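Local coordinates for perosamine synthetase (Caulobacter crescentus, PDB 3BN1), which catalyses the pyridoxal 5'-phosphate-dependent transfer of an amino group from L-glutamate to GDP-4-keto-6-deoxy-D-mannose, making GDP-perosamine for the O-antigen of lipopolysaccharide, at residues A[41-46]-A[237-242]; A[94-99]-A[327-332]; A[261-266]-A[349-354]. One frame throughout, in Å; residues are numbered along the deposited sequence.

Interaction 1: residues A[41-46]-A[237-242]; sequences VEFEKA and IQAAIG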
ATOM      1  N   VAL A  41      -6.215  -7.407  14.520  1.00 15.13           N
ATOM      2  CA  VAL A  41      -7.489  -7.258  15.183  1.00 19.03           C
ATOM      3  C   VAL A  41      -7.301  -6.512  16.542  1.00  8.96           C
ATOM      4  O   VAL A  41      -8.141  -5.688  16.939  1.00 13.72           O
ATOM      5  CB  VAL A  41      -8.093  -8.674  15.337  1.00 25.79           C
ATOM      6  CG1 VAL A  41      -7.320  -9.453  16.394  1.00 38.94           C
ATOM      7  CG2 VAL A  41      -9.592  -8.630  15.575  1.00 26.84           C
ATOM      8  N   GLU A  42      -6.230  -6.847  17.268  1.00 17.24           N
ATOM      9  CA  GLU A  42      -5.995  -6.194  18.559  1.00  9.84           C
ATOM     10  C   GLU A  42      -5.742  -4.711  18.410  1.00 23.22           C
ATOM     11  O   GLU A  42      -6.305  -3.888  19.128  1.00 17.25           O
ATOM     12  CB  GLU A  42      -4.852  -6.816  19.342  1.00 26.91           C
ATOM     13  CG  GLU A  42      -5.166  -8.217  19.801  1.00 18.54           C
ATOM     14  CD  GLU A  42      -4.099  -8.771  20.730  1.00 53.34           C
ATOM     15  OE1 GLU A  42      -2.915  -8.440  20.515  1.00 99.89           O
ATOM     16  OE2 GLU A  42      -4.450  -9.526  21.663  1.00 99.89           O
ATOM     17  N   PHE A  43      -4.888  -4.390  17.461  1.00  7.55           N
ATOM     18  CA  PHE A  43      -4.588  -2.995  17.193  1.00  7.77           C
ATOM     19  C   PHE A  43      -5.845  -2.253  16.736  1.00  6.20           C
ATOM     20  O   PHE A  43      -6.178  -1.170  17.263  1.00 15.94           O
ATOM     21  CB  PHE A  43      -3.510  -2.941  16.089  1.00  8.61           C
ATOM     22  CG  PHE A  43      -2.978  -1.553  15.835  1.00 13.95           C
ATOM     23  CD1 PHE A  43      -2.956  -0.594  16.868  1.00 13.30           C
ATOM     24  CD2 PHE A  43      -2.535  -1.184  14.551  1.00 16.24           C
ATOM     25  CE1 PHE A  43      -2.445   0.700  16.631  1.00 10.65           C
ATOM     26  CE2 PHE A  43      -2.050   0.141  14.306  1.00 20.34           C
ATOM     27  CZ  PHE A  43      -2.004   1.075  15.343  1.00 13.76           C
ATOM     28  N   GLU A  44      -6.634  -2.856  15.849  1.00 11.49           N
ATOM     29  CA  GLU A  44      -7.831  -2.148  15.447  1.00 13.47           C
ATOM     30  C   GLU A  44      -8.736  -1.951  16.648  1.00 10.77           C
ATOM     31  O   GLU A  44      -9.317  -0.895  16.818  1.00 15.12           O
ATOM     32  CB  GLU A  44      -8.600  -2.847  14.293  1.00  5.18           C
ATOM     33  CG  GLU A  44      -7.824  -2.891  12.914  1.00 16.79           C
ATOM     34  CD  GLU A  44      -8.564  -3.656  11.829  1.00 32.80           C
ATOM     35  OE1 GLU A  44      -9.290  -4.607  12.223  1.00 23.76           O
ATOM     36  OE2 GLU A  44      -8.435  -3.318  10.612  1.00 13.25           O
ATOM     37  N   LYS A  45      -8.853  -2.994  17.458  1.00 24.72           N
ATOM     38  CA  LYS A  45      -9.696  -2.923  18.638  1.00 34.37           C
ATOM     39  C   LYS A  45      -9.281  -1.792  19.573  1.00  9.99           C
ATOM     40  O   LYS A  45     -10.078  -0.955  19.974  1.00 10.85           O
ATOM     41  CB  LYS A  45      -9.586  -4.248  19.386  1.00 84.26           C
ATOM     42  CG  LYS A  45     -10.923  -4.753  19.909  1.00 99.89           C
ATOM     43  CD  LYS A  45     -10.834  -5.197  21.372  1.00 99.89           C
ATOM     44  CE  LYS A  45     -11.035  -4.043  22.368  1.00 99.89           C
ATOM     45  NZ  LYS A  45     -12.147  -4.266  23.347  1.00 99.89           N
ATOM     46  N   ALA A  46      -8.043  -1.858  20.018  1.00  7.02           N
ATOM     47  CA  ALA A  46      -7.516  -0.844  20.933  1.00 12.81           C
ATOM     48  C   ALA A  46      -7.634   0.548  20.338  1.00 16.79           C
ATOM     49  O   ALA A  46      -7.774   1.548  21.040  1.00 14.32           O
ATOM     50  CB  ALA A  46      -6.023  -1.129  21.149  1.00 11.06           C
ATOM     51  N   ILE A 237       2.867  -7.627  11.284  1.00  6.67           N
ATOM     52  CA  ILE A 237       4.093  -7.031  11.842  1.00 12.46           C
ATOM     53  C   ILE A 237       3.888  -5.524  12.102  1.00 12.41           C
ATOM     54  O   ILE A 237       4.180  -5.049  13.198  1.00 15.23           O
ATOM     55  CB  ILE A 237       5.357  -7.232  10.881  1.00 10.07           C
ATOM     56  CG1 ILE A 237       5.913  -8.678  11.053  1.00  2.81           C
ATOM     57  CG2 ILE A 237       6.427  -6.177  11.250  1.00  8.55           C
ATOM     58  CD1 ILE A 237       7.174  -9.075  10.245  1.00  9.76           C
ATOM     59  N   GLN A 238       3.318  -4.801  11.129  1.00 12.22           N
ATOM     60  CA  GLN A 238       3.042  -3.378  11.324  1.00 12.96           C
ATOM     61  C   GLN A 238       2.032  -3.212  12.468  1.00  9.19           C
ATOM     62  O   GLN A 238       2.136  -2.290  13.258  1.00 10.33           O
ATOM     63  CB  GLN A 238       2.430  -2.739  10.053  1.00 18.61           C
ATOM     64  CG  GLN A 238       3.371  -2.668   8.828  1.00 11.67           C
ATOM     65  CD  GLN A 238       2.615  -2.697   7.494  1.00 11.89           C
ATOM     66  OE1 GLN A 238       2.592  -3.720   6.837  1.00 31.79           O
ATOM     67  NE2 GLN A 238       1.988  -1.595   7.126  1.00 59.42           N
ATOM     68  N   ALA A 239       1.030  -4.084  12.550  1.00 13.42           N
ATOM     69  CA  ALA A 239       0.020  -3.927  13.623  1.00 15.35           C
ATOM     70  C   ALA A 239       0.657  -4.204  14.991  1.00  8.97           C
ATOM     71  O   ALA A 239       0.258  -3.643  16.030  1.00 16.83           O
ATOM     72  CB  ALA A 239      -1.208  -4.858  13.426  1.00 11.98           C
ATOM     73  N   ALA A 240       1.620  -5.118  14.994  1.00  8.82           N
ATOM     74  CA  ALA A 240       2.284  -5.449  16.252  1.00 10.85           C
ATOM     75  C   ALA A 240       3.004  -4.193  16.763  1.00 17.76           C
ATOM     76  O   ALA A 240       2.803  -3.767  17.905  1.00 24.59           O
ATOM     77  CB  ALA A 240       3.205  -6.675  16.103  1.00  5.75           C
ATOM     78  N   ILE A 241       3.760  -3.533  15.892  1.00 15.62           N
ATOM     79  CA  ILE A 241       4.442  -2.310  16.283  1.00 15.58           C
ATOM     80  C   ILE A 241       3.404  -1.272  16.692  1.00  7.60           C
ATOM     81  O   ILE A 241       3.509  -0.542  17.726  1.00 12.98           O
ATOM     82  CB  ILE A 241       5.339  -1.730  15.154  1.00 14.11           C
ATOM     83  CG1 ILE A 241       6.440  -2.749  14.756  1.00  7.52           C
ATOM     84  CG2 ILE A 241       5.921  -0.354  15.692  1.00  9.22           C
ATOM     85  CD1 ILE A 241       7.352  -2.408  13.535  1.00 10.53           C
ATOM     86  N   GLY A 242       2.370  -1.183  15.871  1.00  5.68           N
ATOM     87  CA  GLY A 242       1.340  -0.230  16.220  1.00  3.54           C
ATOM     88  C   GLY A 242       0.687  -0.419  17.614  1.00 17.08           C
ATOM     89  O   GLY A 242       0.234   0.511  18.300  1.00 11.56           O
TER
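Phe43 lays its ring on the backbone of Gly242, where one helix leans against another. The glycine CA sits over the face in a CH-pi contact, 3.9 Å from the ring centroid and only 18° off the normal. Gly242 C lies above the same ring, displaced toward its rim, and the Gly242 carbonyl O comes to 3.2 Å from Phe43 CE1. Because Gly242 has no side chain, the phenyl group meets main chain directly. One turn earlier Ala239 meets the root of the aromatic side chain: its CB is 4.0 Å from Phe43 CB, and Ala239 O is 3.8 Å from that same Phe43 atom. CG of Phe43 is anti to the backbone N (chi1 -173°), which carries the ring from its own helix across to these two small residues. The closest CA pair, Phe43 and Ala239, is 5.9 Å apart, an intimate approach that small residues permit.

Beyond this first shell, Phe184 meets the Phe43 ring with planes at about 50°, and Met234 and Leu246 also touch it. Glu44 is tied by salt bridges to Arg210 and Arg213, while Gln238 is held through its amide by Glu194 O and Thr235 OG1. Gln238 also packs on Gln238 of the second subunit, so helix 236-247 serves the dimer as well as the monomer. No hydrogen bond joins the two segments, and their cohesion therefore rests on dispersion between buried groups and the weak CH-pi attraction of Gly242 for the Phe43 ring.

Interaction 2: residues A[94-99]-A[327-332]; sequences SVTYCG and PPYAHL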
ATOM      1  N   SER A  94      -5.532  12.036  -2.746  1.00  9.04           N
ATOM      2  CA  SER A  94      -6.544  11.023  -2.433  1.00  7.37           C
ATOM      3  C   SER A  94      -7.877  11.259  -3.186  1.00  5.10           C
ATOM      4  O   SER A  94      -8.513  10.328  -3.684  1.00  6.97           O
ATOM      5  CB  SER A  94      -6.699  10.850  -0.891  1.00  5.28           C
ATOM      6  OG  SER A  94      -7.392  11.922  -0.256  1.00  7.84           O
ATOM      7  N   VAL A  95      -8.257  12.529  -3.355  1.00 10.47           N
ATOM      8  CA  VAL A  95      -9.496  12.897  -4.043  1.00  8.09           C
ATOM      9  C   VAL A  95      -9.247  12.689  -5.538  1.00  9.82           C
ATOM     10  O   VAL A  95     -10.049  12.097  -6.280  1.00 11.94           O
ATOM     11  CB  VAL A  95      -9.838  14.383  -3.738  1.00  7.93           C
ATOM     12  CG1 VAL A  95     -10.960  15.000  -4.604  1.00  5.08           C
ATOM     13  CG2 VAL A  95     -10.036  14.578  -2.240  1.00  6.51           C
ATOM     14  N   THR A  96      -8.052  13.104  -5.912  1.00  8.92           N
ATOM     15  CA  THR A  96      -7.666  12.962  -7.274  1.00  9.69           C
ATOM     16  C   THR A  96      -7.774  11.529  -7.683  1.00  7.87           C
ATOM     17  O   THR A  96      -8.221  11.263  -8.776  1.00  6.99           O
ATOM     18  CB  THR A  96      -6.252  13.450  -7.474  1.00 17.60           C
ATOM     19  OG1 THR A  96      -6.316  14.878  -7.458  1.00  8.68           O
ATOM     20  CG2 THR A  96      -5.749  13.095  -8.903  1.00 17.27           C
ATOM     21  N   TYR A  97      -7.329  10.615  -6.832  1.00 10.15           N
ATOM     22  CA  TYR A  97      -7.359   9.228  -7.223  1.00  7.30           C
ATOM     23  C   TYR A  97      -8.796   8.772  -7.452  1.00  8.39           C
ATOM     24  O   TYR A  97      -9.030   7.789  -8.183  1.00  7.14           O
ATOM     25  CB  TYR A  97      -6.823   8.339  -6.139  1.00  1.31           C
ATOM     26  CG  TYR A  97      -5.436   8.565  -5.610  1.00 12.18           C
ATOM     27  CD1 TYR A  97      -4.433   9.131  -6.373  1.00 13.63           C
ATOM     28  CD2 TYR A  97      -5.139   8.208  -4.299  1.00  9.11           C
ATOM     29  CE1 TYR A  97      -3.131   9.362  -5.825  1.00  4.99           C
ATOM     30  CE2 TYR A  97      -3.897   8.415  -3.768  1.00  7.47           C
ATOM     31  CZ  TYR A  97      -2.862   8.913  -4.545  1.00  6.42           C
ATOM     32  OH  TYR A  97      -1.596   9.061  -4.015  1.00 14.04           O
ATOM     33  N   CYS A  98      -9.763   9.433  -6.821  1.00  7.32           N
ATOM     34  CA  CYS A  98     -11.160   8.995  -7.029  1.00  9.47           C
ATOM     35  C   CYS A  98     -11.635   9.486  -8.363  1.00 19.44           C
ATOM     36  O   CYS A  98     -12.670   9.053  -8.832  1.00 20.14           O
ATOM     37  CB  CYS A  98     -12.118   9.546  -5.964  1.00  7.43           C
ATOM     38  SG  CYS A  98     -11.605   8.936  -4.333  1.00 15.00           S
ATOM     39  N   GLY A  99     -10.881  10.388  -8.973  1.00  9.67           N
ATOM     40  CA  GLY A  99     -11.289  10.995 -10.236  1.00  6.67           C
ATOM     41  C   GLY A  99     -12.207  12.155  -9.812  1.00  5.19           C
ATOM     42  O   GLY A  99     -12.980  12.703 -10.627  1.00 13.68           O
ATOM     43  N   PRO A 327       2.985  22.282  -9.082  1.00 14.71           N
ATOM     44  CA  PRO A 327       2.466  21.887 -10.387  1.00  9.93           C
ATOM     45  C   PRO A 327       1.174  21.089 -10.436  1.00 15.81           C
ATOM     46  O   PRO A 327       0.272  21.368 -11.225  1.00 15.44           O
ATOM     47  CB  PRO A 327       3.617  21.083 -10.980  1.00  6.46           C
ATOM     48  CG  PRO A 327       4.846  21.743 -10.381  1.00 10.80           C
ATOM     49  CD  PRO A 327       4.455  22.191  -9.019  1.00 13.13           C
ATOM     50  N   PRO A 328       1.057  20.069  -9.605  1.00 11.55           N
ATOM     51  CA  PRO A 328      -0.153  19.284  -9.752  1.00  9.00           C
ATOM     52  C   PRO A 328      -1.461  20.037  -9.500  1.00 19.30           C
ATOM     53  O   PRO A 328      -2.475  19.665 -10.071  1.00 12.33           O
ATOM     54  CB  PRO A 328       0.057  18.074  -8.839  1.00  6.65           C
ATOM     55  CG  PRO A 328       1.349  18.167  -8.356  1.00  9.48           C
ATOM     56  CD  PRO A 328       2.006  19.466  -8.652  1.00 10.77           C
ATOM     57  N   TYR A 329      -1.473  21.070  -8.662  1.00  7.24           N
ATOM     58  CA  TYR A 329      -2.735  21.717  -8.304  1.00 11.54           C
ATOM     59  C   TYR A 329      -2.779  23.203  -8.576  1.00 14.13           C
ATOM     60  O   TYR A 329      -3.667  23.924  -8.119  1.00  8.80           O
ATOM     61  CB  TYR A 329      -3.015  21.464  -6.811  1.00 14.86           C
ATOM     62  CG  TYR A 329      -3.285  19.973  -6.628  1.00 11.02           C
ATOM     63  CD1 TYR A 329      -4.364  19.355  -7.286  1.00  7.48           C
ATOM     64  CD2 TYR A 329      -2.418  19.171  -5.880  1.00  3.67           C
ATOM     65  CE1 TYR A 329      -4.513  17.944  -7.222  1.00  9.25           C
ATOM     66  CE2 TYR A 329      -2.577  17.790  -5.805  1.00 16.21           C
ATOM     67  CZ  TYR A 329      -3.625  17.181  -6.489  1.00 16.02           C
ATOM     68  OH  TYR A 329      -3.843  15.831  -6.441  1.00  7.45           O
ATOM     69  N   ALA A 330      -1.813  23.651  -9.355  1.00 10.66           N
ATOM     70  CA  ALA A 330      -1.704  25.061  -9.657  1.00  9.72           C
ATOM     71  C   ALA A 330      -2.968  25.515 -10.385  1.00  5.46           C
ATOM     72  O   ALA A 330      -3.382  26.671 -10.311  1.00 11.62           O
ATOM     73  CB  ALA A 330      -0.489  25.273 -10.522  1.00  6.61           C
ATOM     74  N   HIS A 331      -3.603  24.558 -11.053  1.00 17.98           N
ATOM     75  CA  HIS A 331      -4.832  24.823 -11.779  1.00 21.66           C
ATOM     76  C   HIS A 331      -6.049  25.060 -10.848  1.00 13.36           C
ATOM     77  O   HIS A 331      -7.131  25.483 -11.281  1.00 14.28           O
ATOM     78  CB  HIS A 331      -5.069  23.647 -12.764  1.00 13.93           C
ATOM     79  CG  HIS A 331      -5.411  22.347 -12.116  1.00 14.01           C
ATOM     80  ND1 HIS A 331      -4.463  21.506 -11.585  1.00 14.27           N
ATOM     81  CD2 HIS A 331      -6.604  21.721 -11.953  1.00 11.23           C
ATOM     82  CE1 HIS A 331      -5.049  20.409 -11.134  1.00 25.76           C
ATOM     83  NE2 HIS A 331      -6.351  20.527 -11.323  1.00 18.13           N
ATOM     84  N   LEU A 332      -5.880  24.837  -9.550  1.00 11.35           N
ATOM     85  CA  LEU A 332      -7.001  25.009  -8.665  1.00  9.94           C
ATOM     86  C   LEU A 332      -6.755  26.272  -7.871  1.00 21.92           C
ATOM     87  O   LEU A 332      -7.467  26.511  -6.882  1.00 12.57           O
ATOM     88  CB  LEU A 332      -7.055  23.838  -7.693  1.00  7.39           C
ATOM     89  CG  LEU A 332      -7.171  22.457  -8.314  1.00 15.49           C
ATOM     90  CD1 LEU A 332      -7.196  21.533  -7.101  1.00 10.95           C
ATOM     91  CD2 LEU A 332      -8.464  22.416  -9.110  1.00 21.39           C
TER
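The phenolic oxygen of Tyr329 is gripped by two groups of helix 90-98. Thr96 OG1 lies 2.8 Å from Tyr329 OH in a hydrogen bond, and the carboxamide oxygen of Asn93, one turn earlier, bonds to the same phenol, while Thr96 OG1 has a further, weak hydrogen bond with Ala92 O. The threonine hydroxyl stands at the edge of the tyrosine ring, in its plane and 3.6 Å from Tyr329 CE1, so the contact uses the rim of the ring and not a face. Thr96 CB, 3.5 Å from Tyr329 OH, sits close behind the bonded hydroxyl.

The two side chains come from opposite directions and reach toward each other from backbones whose nearest CA atoms, those of Thr96 and Tyr329, are 10.1 Å apart. At Thr96 the methyl CG2 takes the place anti to the backbone N, which leaves OG1 beside that N (chi1 -76°), turned to the phenol. Within its own loop, Pro328 CB lies 3.9 Å above one face of the Tyr329 ring, toward its rim, and probably limits the ring's rotation. The second subunit is close by: its Val228 touches Tyr329, and its Gly229 O takes a hydrogen bond from the hydroxyl of Tyr97, the neighbour of Thr96.

Just past Thr96 the helix ends at Gly99, whose positive phi (84°) and two bonds back into the last turn form a Schellman motif. Helix 90-98 is the connecting helix of a beta-alpha-beta crossover between the parallel strands 80-84 and 101-105, an element of the large domain of aspartate aminotransferase-like enzymes, here pinned to the loop before helix 338-346.

Interaction 3: residues A[261-266]-A[349-354]; sequences GWYEQK and NLPTHA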
ATOM      1  N   GLY A 261       6.480  22.173  26.442  1.00 14.38           N
ATOM      2  CA  GLY A 261       6.556  23.099  27.563  1.00  6.29           C
ATOM      3  C   GLY A 261       7.873  23.846  27.652  1.00 19.46           C
ATOM      4  O   GLY A 261       7.939  25.025  28.031  1.00 17.25           O
ATOM      5  N   TRP A 262       8.928  23.167  27.245  1.00 14.38           N
ATOM      6  CA  TRP A 262      10.266  23.745  27.260  1.00  9.16           C
ATOM      7  C   TRP A 262      10.315  24.882  26.253  1.00 11.28           C
ATOM      8  O   TRP A 262      10.833  25.960  26.538  1.00 10.79           O
ATOM      9  CB  TRP A 262      11.268  22.650  26.946  1.00  9.03           C
ATOM     10  CG  TRP A 262      11.490  21.811  28.117  1.00 15.40           C
ATOM     11  CD1 TRP A 262      11.383  22.199  29.434  1.00 16.18           C
ATOM     12  CD2 TRP A 262      11.879  20.422  28.117  1.00 15.22           C
ATOM     13  NE1 TRP A 262      11.630  21.106  30.250  1.00 22.31           N
ATOM     14  CE2 TRP A 262      11.940  20.011  29.477  1.00 24.03           C
ATOM     15  CE3 TRP A 262      12.188  19.488  27.104  1.00 20.17           C
ATOM     16  CZ2 TRP A 262      12.359  18.711  29.860  1.00 18.69           C
ATOM     17  CZ3 TRP A 262      12.587  18.181  27.491  1.00 24.44           C
ATOM     18  CH2 TRP A 262      12.647  17.811  28.870  1.00 13.83           C
ATOM     19  N   TYR A 263       9.705  24.638  25.092  1.00 10.25           N
ATOM     20  CA  TYR A 263       9.590  25.652  24.035  1.00  9.03           C
ATOM     21  C   TYR A 263       8.857  26.886  24.527  1.00  8.27           C
ATOM     22  O   TYR A 263       9.320  28.002  24.270  1.00 15.38           O
ATOM     23  CB  TYR A 263       8.913  25.093  22.767  1.00 20.78           C
ATOM     24  CG  TYR A 263       9.812  24.382  21.750  1.00 10.35           C
ATOM     25  CD1 TYR A 263      10.944  24.984  21.227  1.00 20.61           C
ATOM     26  CD2 TYR A 263       9.502  23.120  21.300  1.00 10.00           C
ATOM     27  CE1 TYR A 263      11.761  24.317  20.304  1.00 10.97           C
ATOM     28  CE2 TYR A 263      10.306  22.426  20.388  1.00 47.47           C
ATOM     29  CZ  TYR A 263      11.427  23.019  19.864  1.00  5.45           C
ATOM     30  OH  TYR A 263      12.213  22.368  18.908  1.00 11.41           O
ATOM     31  N   GLU A 264       7.754  26.682  25.240  1.00 14.14           N
ATOM     32  CA  GLU A 264       6.879  27.771  25.701  1.00  5.58           C
ATOM     33  C   GLU A 264       7.614  28.670  26.660  1.00  8.61           C
ATOM     34  O   GLU A 264       7.465  29.878  26.629  1.00 22.72           O
ATOM     35  CB  GLU A 264       5.582  27.227  26.316  1.00 25.87           C
ATOM     36  CG  GLU A 264       4.504  26.981  25.260  1.00 59.83           C
ATOM     37  CD  GLU A 264       4.180  28.234  24.440  1.00 99.89           C
ATOM     38  OE1 GLU A 264       3.935  29.285  25.084  1.00 99.89           O
ATOM     39  OE2 GLU A 264       4.179  28.174  23.175  1.00 20.84           O
ATOM     40  N   GLN A 265       8.422  28.020  27.485  1.00 11.74           N
ATOM     41  CA  GLN A 265       9.199  28.702  28.490  1.00 18.74           C
ATOM     42  C   GLN A 265      10.425  29.405  27.902  1.00 26.98           C
ATOM     43  O   GLN A 265      10.757  30.557  28.203  1.00 25.42           O
ATOM     44  CB  GLN A 265       9.658  27.695  29.552  1.00 20.00           C
ATOM     45  CG  GLN A 265      10.500  28.308  30.704  1.00 55.51           C
ATOM     46  CD  GLN A 265      11.524  27.346  31.324  1.00 99.89           C
ATOM     47  OE1 GLN A 265      11.253  26.157  31.514  1.00 52.45           O
ATOM     48  NE2 GLN A 265      12.701  27.869  31.655  1.00 99.89           N
ATOM     49  N   LYS A 266      11.117  28.701  27.028  1.00 16.19           N
ATOM     50  CA  LYS A 266      12.349  29.279  26.553  1.00 16.08           C
ATOM     51  C   LYS A 266      12.288  30.232  25.382  1.00 17.41           C
ATOM     52  O   LYS A 266      13.250  31.006  25.149  1.00 17.43           O
ATOM     53  CB  LYS A 266      13.371  28.142  26.390  1.00 12.98           C
ATOM     54  CG  LYS A 266      13.330  27.124  27.511  1.00 15.86           C
ATOM     55  CD  LYS A 266      14.019  25.792  27.163  1.00 19.04           C
ATOM     56  CE  LYS A 266      13.978  24.833  28.353  1.00  9.92           C
ATOM     57  NZ  LYS A 266      15.280  24.933  29.021  1.00 15.98           N
ATOM     58  N   ASN A 349       8.554  24.348  10.966  1.00 11.42           N
ATOM     59  CA  ASN A 349       8.312  23.268  11.952  1.00 10.86           C
ATOM     60  C   ASN A 349       9.601  23.037  12.694  1.00 30.40           C
ATOM     61  O   ASN A 349      10.592  22.748  12.024  1.00 10.49           O
ATOM     62  CB  ASN A 349       8.014  21.951  11.224  1.00  2.93           C
ATOM     63  CG  ASN A 349       6.752  22.012  10.433  1.00  8.24           C
ATOM     64  OD1 ASN A 349       6.687  21.591   9.265  1.00 24.12           O
ATOM     65  ND2 ASN A 349       5.730  22.583  11.057  1.00  8.50           N
ATOM     66  N   LEU A 350       9.571  23.063  14.030  1.00 10.15           N
ATOM     67  CA  LEU A 350      10.799  22.879  14.817  1.00  8.23           C
ATOM     68  C   LEU A 350      10.847  21.445  15.389  1.00 24.45           C
ATOM     69  O   LEU A 350       9.810  20.818  15.540  1.00 15.64           O
ATOM     70  CB  LEU A 350      10.733  23.833  16.025  1.00 12.38           C
ATOM     71  CG  LEU A 350      10.868  25.337  15.747  1.00 16.37           C
ATOM     72  CD1 LEU A 350      10.771  26.190  17.037  1.00  6.96           C
ATOM     73  CD2 LEU A 350      12.182  25.452  14.990  1.00 27.32           C
ATOM     74  N   PRO A 351      12.024  20.916  15.751  1.00 19.54           N
ATOM     75  CA  PRO A 351      12.076  19.563  16.336  1.00 19.27           C
ATOM     76  C   PRO A 351      11.073  19.379  17.497  1.00 15.41           C
ATOM     77  O   PRO A 351      11.001  20.165  18.473  1.00  9.18           O
ATOM     78  CB  PRO A 351      13.500  19.435  16.873  1.00 18.04           C
ATOM     79  CG  PRO A 351      14.299  20.370  16.003  1.00 14.54           C
ATOM     80  CD  PRO A 351      13.345  21.555  15.665  1.00  5.19           C
ATOM     81  N   THR A 352      10.346  18.271  17.388  1.00 13.61           N
ATOM     82  CA  THR A 352       9.313  17.906  18.350  1.00 24.07           C
ATOM     83  C   THR A 352       9.164  16.415  18.264  1.00 18.77           C
ATOM     84  O   THR A 352       8.669  15.884  17.268  1.00 17.56           O
ATOM     85  CB  THR A 352       7.944  18.533  17.929  1.00 15.08           C
ATOM     86  OG1 THR A 352       8.166  19.756  17.194  1.00 13.71           O
ATOM     87  CG2 THR A 352       7.131  18.857  19.150  1.00 14.42           C
ATOM     88  N   HIS A 353       9.642  15.744  19.290  1.00  5.90           N
ATOM     89  CA  HIS A 353       9.550  14.278  19.352  1.00  6.16           C
ATOM     90  C   HIS A 353       9.891  13.829  20.762  1.00 25.74           C
ATOM     91  O   HIS A 353      10.532  14.575  21.505  1.00 14.52           O
ATOM     92  CB  HIS A 353      10.324  13.498  18.220  1.00 11.67           C
ATOM     93  CG  HIS A 353      11.821  13.587  18.292  1.00 16.51           C
ATOM     94  ND1 HIS A 353      12.575  12.893  19.215  1.00 14.48           N
ATOM     95  CD2 HIS A 353      12.695  14.335  17.575  1.00 15.18           C
ATOM     96  CE1 HIS A 353      13.845  13.218  19.073  1.00 13.38           C
ATOM     97  NE2 HIS A 353      13.948  14.072  18.068  1.00 20.71           N
ATOM     98  N   ALA A 354       9.482  12.618  21.109  1.00 16.09           N
ATOM     99  CA  ALA A 354       9.658  12.087  22.450  1.00 18.57           C
ATOM    100  C   ALA A 354      11.053  11.878  22.929  1.00 17.88           C
ATOM    101  O   ALA A 354      11.221  11.749  24.139  1.00 22.88           O
ATOM    102  CB  ALA A 354       8.805  10.787  22.701  1.00 11.88           C
TER
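A single short hydrogen bond dominates the polar side: Tyr263 OH donates to Pro351 O at 2.6 Å. The hydroxyl approaches in the carbonyl plane, on a lone pair, with a C=O...donor angle of 130°, while the carbonyl oxygen itself lies at the edge of the tyrosine ring. A second bond braces the receiving segment, for Thr352 OG1 donates to Leu350 O at 2.6 Å, tilted 30° from that carbonyl plane. Thr352 OG1 is gripped again by the backbone N of Tyr290, which ties the segment to strand 290-294.

The apolar contact is between Leu350 and Tyr263, which cross obliquely with Leu350 CD1 3.9 Å from Tyr263 CE1. Van der Waals contacts reach the hydroxyl as well: Leu350 CB is 3.6 Å and Pro351 CD 3.5 Å from Tyr263 OH, so carbon atoms lie against an oxygen whose proton goes to Pro351 O in a buried setting.

Aromatic and helical neighbours complete the setting: Tyr290 stacks with the Tyr263 ring, and Ile361 and Val364 of helix 358-371 touch it. Lys266, at the end of the same helix as Tyr263, forms salt bridges to Glu358 and Asp362. The contact thus secures helix 249-266 to Leu350 and Pro351, in the antiparallel sheet and helix layer characteristic of the small C-terminal domain of aspartate aminotransferase-fold enzymes.

In the fold
The contacts are well separated: the centres of interactions 1 and 2 lie 32 Å apart, those of 1 and 3 29 Å, and those of 2 and 3 34 Å, the last pair on opposite sides of the chain's centre. Along the sequence, interaction 2 crosses both others, whereas interaction 1 closes before interaction 3 opens. Helices 236-247 and 249-266 follow each other, passing from interaction 1 into interaction 3. Interactions 1 and 2 both touch the second subunit; interaction 3 is internal, on the four-stranded antiparallel sheet. Interactions 1 and 2 join early segments to late ones of the homodimeric aminotransferase, while interaction 3 links two segments of its C-terminal part.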